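Local structure of Sca-family protein (Rickettsia rickettsii, 4LQ8) at residues 218-228 against 303-314; 70-81 against 321-329. The protein is a Sca-family surface cell antigen of Rickettsia, represented here by its N-terminal head domain, with a probable role in cell adhesion. All coordinates share one frame; numbering follows the deposited sequence.

Contact 1 (218-228 against 303-314)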
# COMPACT_ATOMS: atom_id res chain seq x y z
N ILE A 218 -13.45 -10.30 -11.86
CA ILE A 218 -13.00 -10.56 -10.50
C ILE A 218 -14.10 -11.44 -9.91
O ILE A 218 -15.22 -10.96 -9.70
CB ILE A 218 -12.79 -9.26 -9.67
CG1 ILE A 218 -11.74 -8.30 -10.32
CG2 ILE A 218 -12.44 -9.57 -8.18
CD1 ILE A 218 -10.30 -8.85 -10.52
N SER A 219 -13.82 -12.71 -9.70
CA SER A 219 -14.83 -13.63 -9.17
C SER A 219 -14.73 -13.76 -7.64
O SER A 219 -15.66 -14.26 -7.02
CB SER A 219 -14.74 -14.98 -9.87
OG SER A 219 -13.43 -15.51 -9.79
N SER A 220 -13.64 -13.27 -7.03
CA SER A 220 -13.50 -13.31 -5.57
C SER A 220 -12.44 -12.31 -5.15
O SER A 220 -11.45 -12.13 -5.85
CB SER A 220 -13.12 -14.71 -5.09
OG SER A 220 -13.11 -14.80 -3.68
N TYR A 221 -12.65 -11.67 -3.99
CA TYR A 221 -11.70 -10.73 -3.41
C TYR A 221 -11.92 -10.71 -1.91
O TYR A 221 -12.90 -11.27 -1.43
CB TYR A 221 -11.82 -9.30 -4.03
CG TYR A 221 -13.11 -8.58 -3.70
CD1 TYR A 221 -13.22 -7.80 -2.55
CD2 TYR A 221 -14.22 -8.68 -4.53
CE1 TYR A 221 -14.41 -7.12 -2.24
CE2 TYR A 221 -15.41 -8.00 -4.24
CZ TYR A 221 -15.49 -7.21 -3.10
OH TYR A 221 -16.67 -6.61 -2.76
N ARG A 222 -10.99 -10.10 -1.16
CA ARG A 222 -11.16 -10.00 0.28
C ARG A 222 -10.93 -8.57 0.73
O ARG A 222 -10.31 -7.76 0.03
CB ARG A 222 -10.20 -10.96 1.03
CG ARG A 222 -8.73 -10.52 0.86
CD ARG A 222 -7.78 -11.31 1.71
NE ARG A 222 -6.39 -10.95 1.38
CZ ARG A 222 -5.35 -11.35 2.10
NH1 ARG A 222 -5.54 -12.06 3.21
NH2 ARG A 222 -4.13 -11.02 1.73
N GLU A 223 -11.42 -8.27 1.92
CA GLU A 223 -11.17 -6.97 2.52
C GLU A 223 -10.87 -7.18 3.99
O GLU A 223 -11.56 -7.96 4.66
CB GLU A 223 -12.34 -5.98 2.30
CG GLU A 223 -13.67 -6.46 2.82
CD GLU A 223 -14.84 -5.61 2.38
OE1 GLU A 223 -15.49 -4.99 3.26
OE2 GLU A 223 -15.08 -5.52 1.16
N ILE A 224 -9.85 -6.49 4.49
CA ILE A 224 -9.50 -6.59 5.91
C ILE A 224 -9.90 -5.30 6.62
O ILE A 224 -9.65 -4.20 6.11
CB ILE A 224 -8.02 -7.01 6.12
CG1 ILE A 224 -7.82 -8.45 5.59
CG2 ILE A 224 -7.61 -6.88 7.60
CD1 ILE A 224 -6.39 -8.82 5.24
N ASP A 225 -10.54 -5.43 7.78
CA ASP A 225 -10.98 -4.28 8.54
C ASP A 225 -9.83 -3.72 9.40
O ASP A 225 -9.83 -3.86 10.61
CB ASP A 225 -12.22 -4.63 9.37
CG ASP A 225 -12.99 -3.44 9.91
OD1 ASP A 225 -12.79 -2.31 9.39
OD2 ASP A 225 -13.82 -3.63 10.83
N PHE A 226 -8.83 -3.12 8.76
CA PHE A 226 -7.65 -2.59 9.46
C PHE A 226 -8.03 -1.56 10.52
O PHE A 226 -8.82 -0.66 10.21
CB PHE A 226 -6.64 -1.98 8.47
CG PHE A 226 -6.07 -2.94 7.45
CD1 PHE A 226 -4.97 -3.75 7.75
CD2 PHE A 226 -6.62 -3.01 6.17
CE1 PHE A 226 -4.45 -4.63 6.80
CE2 PHE A 226 -6.10 -3.90 5.23
CZ PHE A 226 -5.01 -4.68 5.54
N PRO A 227 -7.52 -1.67 11.77
CA PRO A 227 -7.89 -0.67 12.79
C PRO A 227 -7.24 0.68 12.50
O PRO A 227 -6.18 0.73 11.87
CB PRO A 227 -7.40 -1.30 14.11
CG PRO A 227 -6.29 -2.20 13.71
CD PRO A 227 -6.56 -2.67 12.31
N ILE A 228 -7.92 1.77 12.85
CA ILE A 228 -7.42 3.14 12.66
C ILE A 228 -6.78 3.54 13.97
O ILE A 228 -5.59 3.85 13.99
CB ILE A 228 -8.54 4.14 12.21
CG1 ILE A 228 -9.28 3.64 10.94
CG2 ILE A 228 -8.00 5.56 12.03
CD1 ILE A 228 -8.38 3.33 9.72
N THR A 303 -6.30 -7.76 -6.63
CA THR A 303 -7.01 -6.87 -5.73
C THR A 303 -6.19 -6.82 -4.45
O THR A 303 -5.42 -7.75 -4.18
CB THR A 303 -8.45 -7.33 -5.47
OG1 THR A 303 -8.42 -8.63 -4.85
CG2 THR A 303 -9.31 -7.34 -6.73
N LEU A 304 -6.33 -5.73 -3.68
CA LEU A 304 -5.68 -5.62 -2.38
C LEU A 304 -6.80 -5.71 -1.33
O LEU A 304 -7.96 -5.51 -1.68
CB LEU A 304 -4.85 -4.32 -2.25
CG LEU A 304 -3.70 -4.13 -3.30
CD1 LEU A 304 -2.96 -2.87 -3.03
CD2 LEU A 304 -2.67 -5.23 -3.18
N ALA A 305 -6.46 -6.03 -0.06
CA ALA A 305 -7.45 -6.26 1.00
C ALA A 305 -7.94 -4.99 1.67
O ALA A 305 -8.18 -4.97 2.87
CB ALA A 305 -6.86 -7.22 2.03
N VAL A 306 -8.08 -3.92 0.91
CA VAL A 306 -8.49 -2.62 1.46
C VAL A 306 -9.53 -1.95 0.54
O VAL A 306 -9.38 -1.94 -0.69
CB VAL A 306 -7.22 -1.73 1.75
CG1 VAL A 306 -6.54 -1.20 0.47
CG2 VAL A 306 -7.53 -0.61 2.73
N THR A 307 -10.60 -1.46 1.13
CA THR A 307 -11.62 -0.78 0.33
C THR A 307 -11.24 0.68 0.24
O THR A 307 -10.39 1.14 1.00
CB THR A 307 -13.02 -0.92 0.97
OG1 THR A 307 -12.98 -0.29 2.25
CG2 THR A 307 -13.51 -2.38 1.06
N ARG A 308 -11.91 1.44 -0.63
CA ARG A 308 -11.67 2.88 -0.76
C ARG A 308 -11.91 3.66 0.54
O ARG A 308 -11.09 4.50 0.90
CB ARG A 308 -12.49 3.45 -1.91
CG ARG A 308 -11.76 4.60 -2.54
CD ARG A 308 -12.58 5.83 -2.70
NE ARG A 308 -11.95 6.65 -3.73
CZ ARG A 308 -12.59 7.51 -4.51
NH1 ARG A 308 -13.90 7.68 -4.38
NH2 ARG A 308 -11.93 8.21 -5.42
N GLY A 309 -13.00 3.34 1.22
CA GLY A 309 -13.35 3.99 2.48
C GLY A 309 -12.30 3.71 3.53
O GLY A 309 -11.84 4.63 4.20
N LYS A 310 -11.85 2.46 3.64
CA LYS A 310 -10.80 2.11 4.60
C LYS A 310 -9.45 2.80 4.23
O LYS A 310 -8.79 3.37 5.10
CB LYS A 310 -10.64 0.58 4.71
CG LYS A 310 -9.55 0.13 5.69
CD LYS A 310 -9.78 0.61 7.12
CE LYS A 310 -11.03 -0.01 7.74
NZ LYS A 310 -11.13 0.41 9.17
N TYR A 311 -9.11 2.79 2.95
CA TYR A 311 -7.88 3.41 2.45
C TYR A 311 -7.85 4.90 2.78
O TYR A 311 -6.84 5.38 3.30
CB TYR A 311 -7.75 3.19 0.95
CG TYR A 311 -6.50 3.83 0.37
CD1 TYR A 311 -5.25 3.24 0.56
CD2 TYR A 311 -6.57 5.01 -0.37
CE1 TYR A 311 -4.10 3.81 0.02
CE2 TYR A 311 -5.43 5.57 -0.93
CZ TYR A 311 -4.19 4.98 -0.72
OH TYR A 311 -3.06 5.52 -1.25
N LYS A 312 -8.97 5.63 2.52
CA LYS A 312 -9.08 7.06 2.85
C LYS A 312 -8.96 7.31 4.37
O LYS A 312 -8.29 8.25 4.76
CB LYS A 312 -10.39 7.67 2.29
CG LYS A 312 -10.52 7.59 0.75
CD LYS A 312 -9.43 8.33 -0.07
CE LYS A 312 -9.46 7.97 -1.56
NZ LYS A 312 -8.65 8.90 -2.39
N GLU A 313 -9.58 6.47 5.21
CA GLU A 313 -9.47 6.59 6.67
C GLU A 313 -8.01 6.39 7.13
O GLU A 313 -7.54 7.12 8.00
CB GLU A 313 -10.31 5.53 7.38
CG GLU A 313 -11.76 5.89 7.64
CD GLU A 313 -12.58 4.71 8.14
OE1 GLU A 313 -12.01 3.78 8.77
OE2 GLU A 313 -13.81 4.71 7.89
N MET A 314 -7.32 5.37 6.56
CA MET A 314 -5.92 5.06 6.88
C MET A 314 -5.03 6.16 6.38
O MET A 314 -4.15 6.60 7.12
CB MET A 314 -5.50 3.69 6.31
CG MET A 314 -6.22 2.54 6.97
SD MET A 314 -5.76 0.95 6.26
CE MET A 314 -4.34 0.53 7.31
O HOH W 1 -9.25 -10.67 -6.33
O HOH W 2 -8.45 -8.77 -2.18
O HOH W 3 -10.73 -2.78 4.04

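Contact 2 (70-81 against 321-329)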
# COMPACT_ATOMS: atom_id res chain seq x y z
N ARG A 70 9.65 2.90 4.00
CA ARG A 70 9.82 4.25 3.41
C ARG A 70 10.99 4.27 2.44
O ARG A 70 10.86 4.80 1.33
CB ARG A 70 10.07 5.29 4.52
CG ARG A 70 8.81 5.56 5.34
CD ARG A 70 9.13 6.32 6.60
NE ARG A 70 7.87 6.71 7.23
CZ ARG A 70 7.76 7.22 8.46
NH1 ARG A 70 8.84 7.44 9.20
NH2 ARG A 70 6.57 7.52 8.94
N GLU A 71 12.10 3.62 2.81
CA GLU A 71 13.32 3.58 1.99
C GLU A 71 13.23 2.71 0.75
O GLU A 71 13.92 3.00 -0.22
CB GLU A 71 14.52 3.09 2.81
CG GLU A 71 14.90 4.04 3.93
CD GLU A 71 16.13 3.61 4.71
OE1 GLU A 71 16.46 2.40 4.70
OE2 GLU A 71 16.76 4.49 5.34
N THR A 72 12.47 1.62 0.80
CA THR A 72 12.42 0.67 -0.31
C THR A 72 11.17 0.78 -1.16
O THR A 72 11.19 0.39 -2.33
CB THR A 72 12.60 -0.79 0.18
OG1 THR A 72 11.40 -1.19 0.85
CG2 THR A 72 13.77 -0.96 1.09
N ILE A 73 10.07 1.29 -0.58
CA ILE A 73 8.82 1.42 -1.33
C ILE A 73 8.39 2.87 -1.54
O ILE A 73 8.28 3.32 -2.68
CB ILE A 73 7.66 0.56 -0.69
CG1 ILE A 73 8.05 -0.97 -0.55
CG2 ILE A 73 6.32 0.75 -1.45
CD1 ILE A 73 8.19 -1.82 -1.93
N ILE A 74 8.04 3.58 -0.43
CA ILE A 74 7.43 4.92 -0.51
C ILE A 74 8.33 5.95 -1.22
O ILE A 74 7.86 6.58 -2.16
CB ILE A 74 6.93 5.41 0.88
CG1 ILE A 74 5.85 4.42 1.43
CG2 ILE A 74 6.41 6.86 0.81
CD1 ILE A 74 5.56 4.56 2.93
N GLN A 75 9.56 6.15 -0.74
CA GLN A 75 10.49 7.11 -1.35
C GLN A 75 10.86 6.73 -2.79
O GLN A 75 10.68 7.58 -3.66
CB GLN A 75 11.73 7.37 -0.46
CG GLN A 75 12.60 8.57 -0.92
CD GLN A 75 11.84 9.86 -0.83
OE1 GLN A 75 11.24 10.20 0.19
NE2 GLN A 75 11.79 10.58 -1.94
N PRO A 76 11.24 5.47 -3.13
CA PRO A 76 11.54 5.16 -4.55
C PRO A 76 10.36 5.34 -5.50
O PRO A 76 10.57 5.70 -6.66
CB PRO A 76 12.01 3.69 -4.51
CG PRO A 76 12.52 3.50 -3.13
CD PRO A 76 11.56 4.31 -2.28
N GLN A 77 9.11 5.10 -5.04
CA GLN A 77 7.93 5.31 -5.88
C GLN A 77 7.84 6.79 -6.25
O GLN A 77 7.63 7.11 -7.42
CB GLN A 77 6.64 4.86 -5.19
CG GLN A 77 6.48 3.35 -5.14
CD GLN A 77 5.28 2.98 -4.30
OE1 GLN A 77 4.88 3.68 -3.35
NE2 GLN A 77 4.69 1.86 -4.63
N LYS A 78 8.02 7.67 -5.25
CA LYS A 78 8.06 9.12 -5.40
C LYS A 78 9.21 9.53 -6.31
O LYS A 78 9.01 10.38 -7.16
CB LYS A 78 8.27 9.81 -4.04
CG LYS A 78 7.05 9.77 -3.14
CD LYS A 78 7.37 10.49 -1.85
CE LYS A 78 6.21 10.47 -0.88
NZ LYS A 78 6.61 11.08 0.41
N ASP A 79 10.40 8.93 -6.14
CA ASP A 79 11.60 9.27 -6.92
C ASP A 79 11.45 8.93 -8.40
O ASP A 79 11.78 9.76 -9.25
CB ASP A 79 12.87 8.65 -6.34
CG ASP A 79 13.25 9.14 -4.96
OD1 ASP A 79 12.72 10.21 -4.53
OD2 ASP A 79 14.09 8.47 -4.30
N ASN A 80 10.95 7.73 -8.72
CA ASN A 80 10.70 7.36 -10.11
C ASN A 80 9.61 8.23 -10.71
O ASN A 80 9.75 8.65 -11.85
CB ASN A 80 10.37 5.89 -10.26
CG ASN A 80 11.55 5.03 -9.99
OD1 ASN A 80 12.48 4.98 -10.78
ND2 ASN A 80 11.53 4.33 -8.88
N LEU A 81 8.57 8.56 -9.92
CA LEU A 81 7.48 9.44 -10.37
C LEU A 81 7.99 10.85 -10.71
O LEU A 81 7.66 11.38 -11.76
CB LEU A 81 6.37 9.50 -9.30
CG LEU A 81 5.22 10.48 -9.49
CD1 LEU A 81 4.49 10.27 -10.83
CD2 LEU A 81 4.22 10.33 -8.33
N ASN A 321 -0.42 11.62 11.65
CA ASN A 321 0.72 11.09 12.39
C ASN A 321 2.05 11.34 11.68
O ASN A 321 3.05 10.69 11.99
CB ASN A 321 0.50 9.61 12.74
CG ASN A 321 -0.64 9.41 13.70
OD1 ASN A 321 -0.99 10.28 14.48
ND2 ASN A 321 -1.29 8.27 13.64
N GLN A 322 2.05 12.31 10.75
CA GLN A 322 3.22 12.81 10.00
C GLN A 322 3.88 11.75 9.11
O GLN A 322 5.10 11.77 8.92
CB GLN A 322 4.26 13.46 10.94
CG GLN A 322 3.72 14.52 11.90
CD GLN A 322 2.92 15.59 11.20
OE1 GLN A 322 1.69 15.67 11.34
NE2 GLN A 322 3.59 16.40 10.39
N GLY A 323 3.08 10.84 8.57
CA GLY A 323 3.59 9.80 7.68
C GLY A 323 4.00 10.37 6.33
O GLY A 323 3.67 11.50 5.98
N GLN A 324 4.72 9.57 5.55
CA GLN A 324 5.21 9.99 4.25
C GLN A 324 4.37 9.52 3.08
O GLN A 324 4.58 9.97 1.95
CB GLN A 324 6.65 9.52 4.10
CG GLN A 324 7.59 10.18 5.10
CD GLN A 324 8.98 9.62 4.98
OE1 GLN A 324 9.33 8.91 4.02
NE2 GLN A 324 9.79 9.86 5.97
N SER A 325 3.41 8.61 3.33
CA SER A 325 2.55 8.10 2.27
C SER A 325 1.84 9.21 1.53
O SER A 325 1.37 10.19 2.14
CB SER A 325 1.50 7.15 2.84
OG SER A 325 2.11 5.92 3.16
N VAL A 326 1.77 9.08 0.21
CA VAL A 326 1.02 10.00 -0.63
C VAL A 326 -0.07 9.16 -1.32
O VAL A 326 0.14 7.96 -1.57
CB VAL A 326 1.92 10.87 -1.56
CG1 VAL A 326 2.75 11.83 -0.73
CG2 VAL A 326 2.82 9.99 -2.42
N ASP A 327 -1.22 9.77 -1.56
CA ASP A 327 -2.41 9.06 -2.04
C ASP A 327 -2.19 8.25 -3.34
O ASP A 327 -2.37 7.02 -3.33
CB ASP A 327 -3.63 9.99 -2.13
CG ASP A 327 -4.89 9.23 -2.39
OD1 ASP A 327 -5.00 8.63 -3.47
OD2 ASP A 327 -5.72 9.14 -1.48
N LEU A 328 -1.81 8.91 -4.43
CA LEU A 328 -1.53 8.25 -5.73
C LEU A 328 -2.56 7.15 -6.13
O LEU A 328 -2.19 6.03 -6.47
CB LEU A 328 -0.08 7.70 -5.79
CG LEU A 328 1.08 8.67 -5.47
CD1 LEU A 328 2.43 7.96 -5.60
CD2 LEU A 328 1.05 9.90 -6.39
N SER A 329 -3.86 7.48 -6.04
CA SER A 329 -4.92 6.52 -6.35
C SER A 329 -6.02 7.10 -7.21
O SER A 329 -6.18 8.32 -7.28
CB SER A 329 -5.48 5.89 -5.07
OG SER A 329 -6.43 6.76 -4.48
O HOH W 4 4.32 8.56 10.82
O HOH W 5 8.86 9.52 1.37

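Contact 1 (218-228 against 303-314)
The Phe226 ring takes the carbonyl oxygen of Ala305 at its edge, 3.3 Å from CE2, with Lys310 CG also near the ring plane. Ile224 CG2 sits over the centre of one face, while Met314 approaches obliquely in a Met-aromatic contact, its SD 4.8 Å from the ring centroid and its methyl CE against Phe226 CB. The second flat group, the Arg222 guanidinium, has Ile224 CD1 over one face near the rim, and Ala305 CB comes to it obliquely. The end of this arginine forms salt bridges to Glu198 and Asp32, which probably offset its charge. These groups line the place where the end of strand 215-224 passes the corner between strand 300-304 and the start of helix 308-320. Ala305 suits that corner: its methyl group is small enough to touch both Ile224 CD1 and Arg222 NE. Its oxygen receives Ile224 N in a nearly straight bond of 2.8 Å (173° at the hydrogen), although the donor stands 37° out of the carbonyl plane.

Elsewhere water bridges the segments. One molecule links Ile224 O to Thr307 N, and Thr303 OG1 donates to a second that is held by Ser220 O. Thr307 is the helix N-cap: with OG1 between backbone N and carbonyl carbon (chi1 62°), it accepts a capping hydrogen bond from Lys310 N, while its CG2 rests against Glu223 OE2. Beyond the cap, Ile228 CD1 packs on Met314 CG at 3.6 Å. Lysine suits position 310 because its long chain, bent at chi2 and chi3, carries the ammonium group back to the loop. There NZ donates to Phe226 O at 2.8 Å. It also makes a weak hydrogen bond, within a salt bridge, to Asp225 OD1 at 3.2 Å. Lys310 NZ lies 3.5 Å from Glu313 OE1, its second carboxylate partner.

Contact 2 (70-81 against 321-329)
Arg70 and Gln324 meet by stacking: their chains cross at about a right angle, yet the guanidinium and amide planes are only 15° apart, with Gln324 NE2 over one guanidinium face and Gln324 CD 3.8 Å from Arg70 NE. A Schellman motif ending helix 308-320, with Gln322 (positive phi) as its C-prime residue, leads into this loop. Arg70 NE is salt-bridged to Glu275, which also receives Gln324 N and Ser325 OG, so one carboxylate of strand 271-277 serves both segments.

The direct hydrogen bond comes from Lys78. Its fully extended chain runs from helix 64-90 to the loop 321-329 and brings NZ to Gln324 O at 2.8 Å; NZ also donates to Thr114 O. A water completes the polar group, accepting from Lys78 NZ and donating to Gln75 OE1 and to Gln324 OE1 at 2.8 Å. At the start of the segment a second water, bound to Asn321 O, takes a weak bond from Arg70 NH2.

Carbon contacts form a third group. Leu81 and Leu328 reach tip to tip, CD2 to CD2 at 3.7 Å, beside Leu132 of helix 125-132. Val326 CG1 rests 3.7 Å from Lys78 CE, and Ile74 lays CG2 against the Gln324 carbonyl and CD1 against Ser325 OG.

Long side chains with polar ends thus suit a loop without regular structure: they supply partners for its backbone, and the shared Glu275 probably offsets the positive charge of Arg70.

After strand 33-37 the chain forms helix 64-90, which carries residues 70-81. It then runs through the helices from 95 to 155 and most of the six-stranded antiparallel sheet, to 218-228 at strand 215-224. Later strands of the mixed sheet follow, and 303-314 closes the inner loop at contact 1. Beyond helix 308-320, residues 321-329 meet 70-81 and close the outer loop at contact 2, so contact 1 is nested within it. Contact 1 ties strand 215-224 to strand 300-304 of the mixed sheet and the start of helix 308-320; contact 2 ties helix 64-90 to the loop before strand 329-332. Their centres are about 19 Å apart, bridged by Tyr311 and Lys312 meeting Asp327.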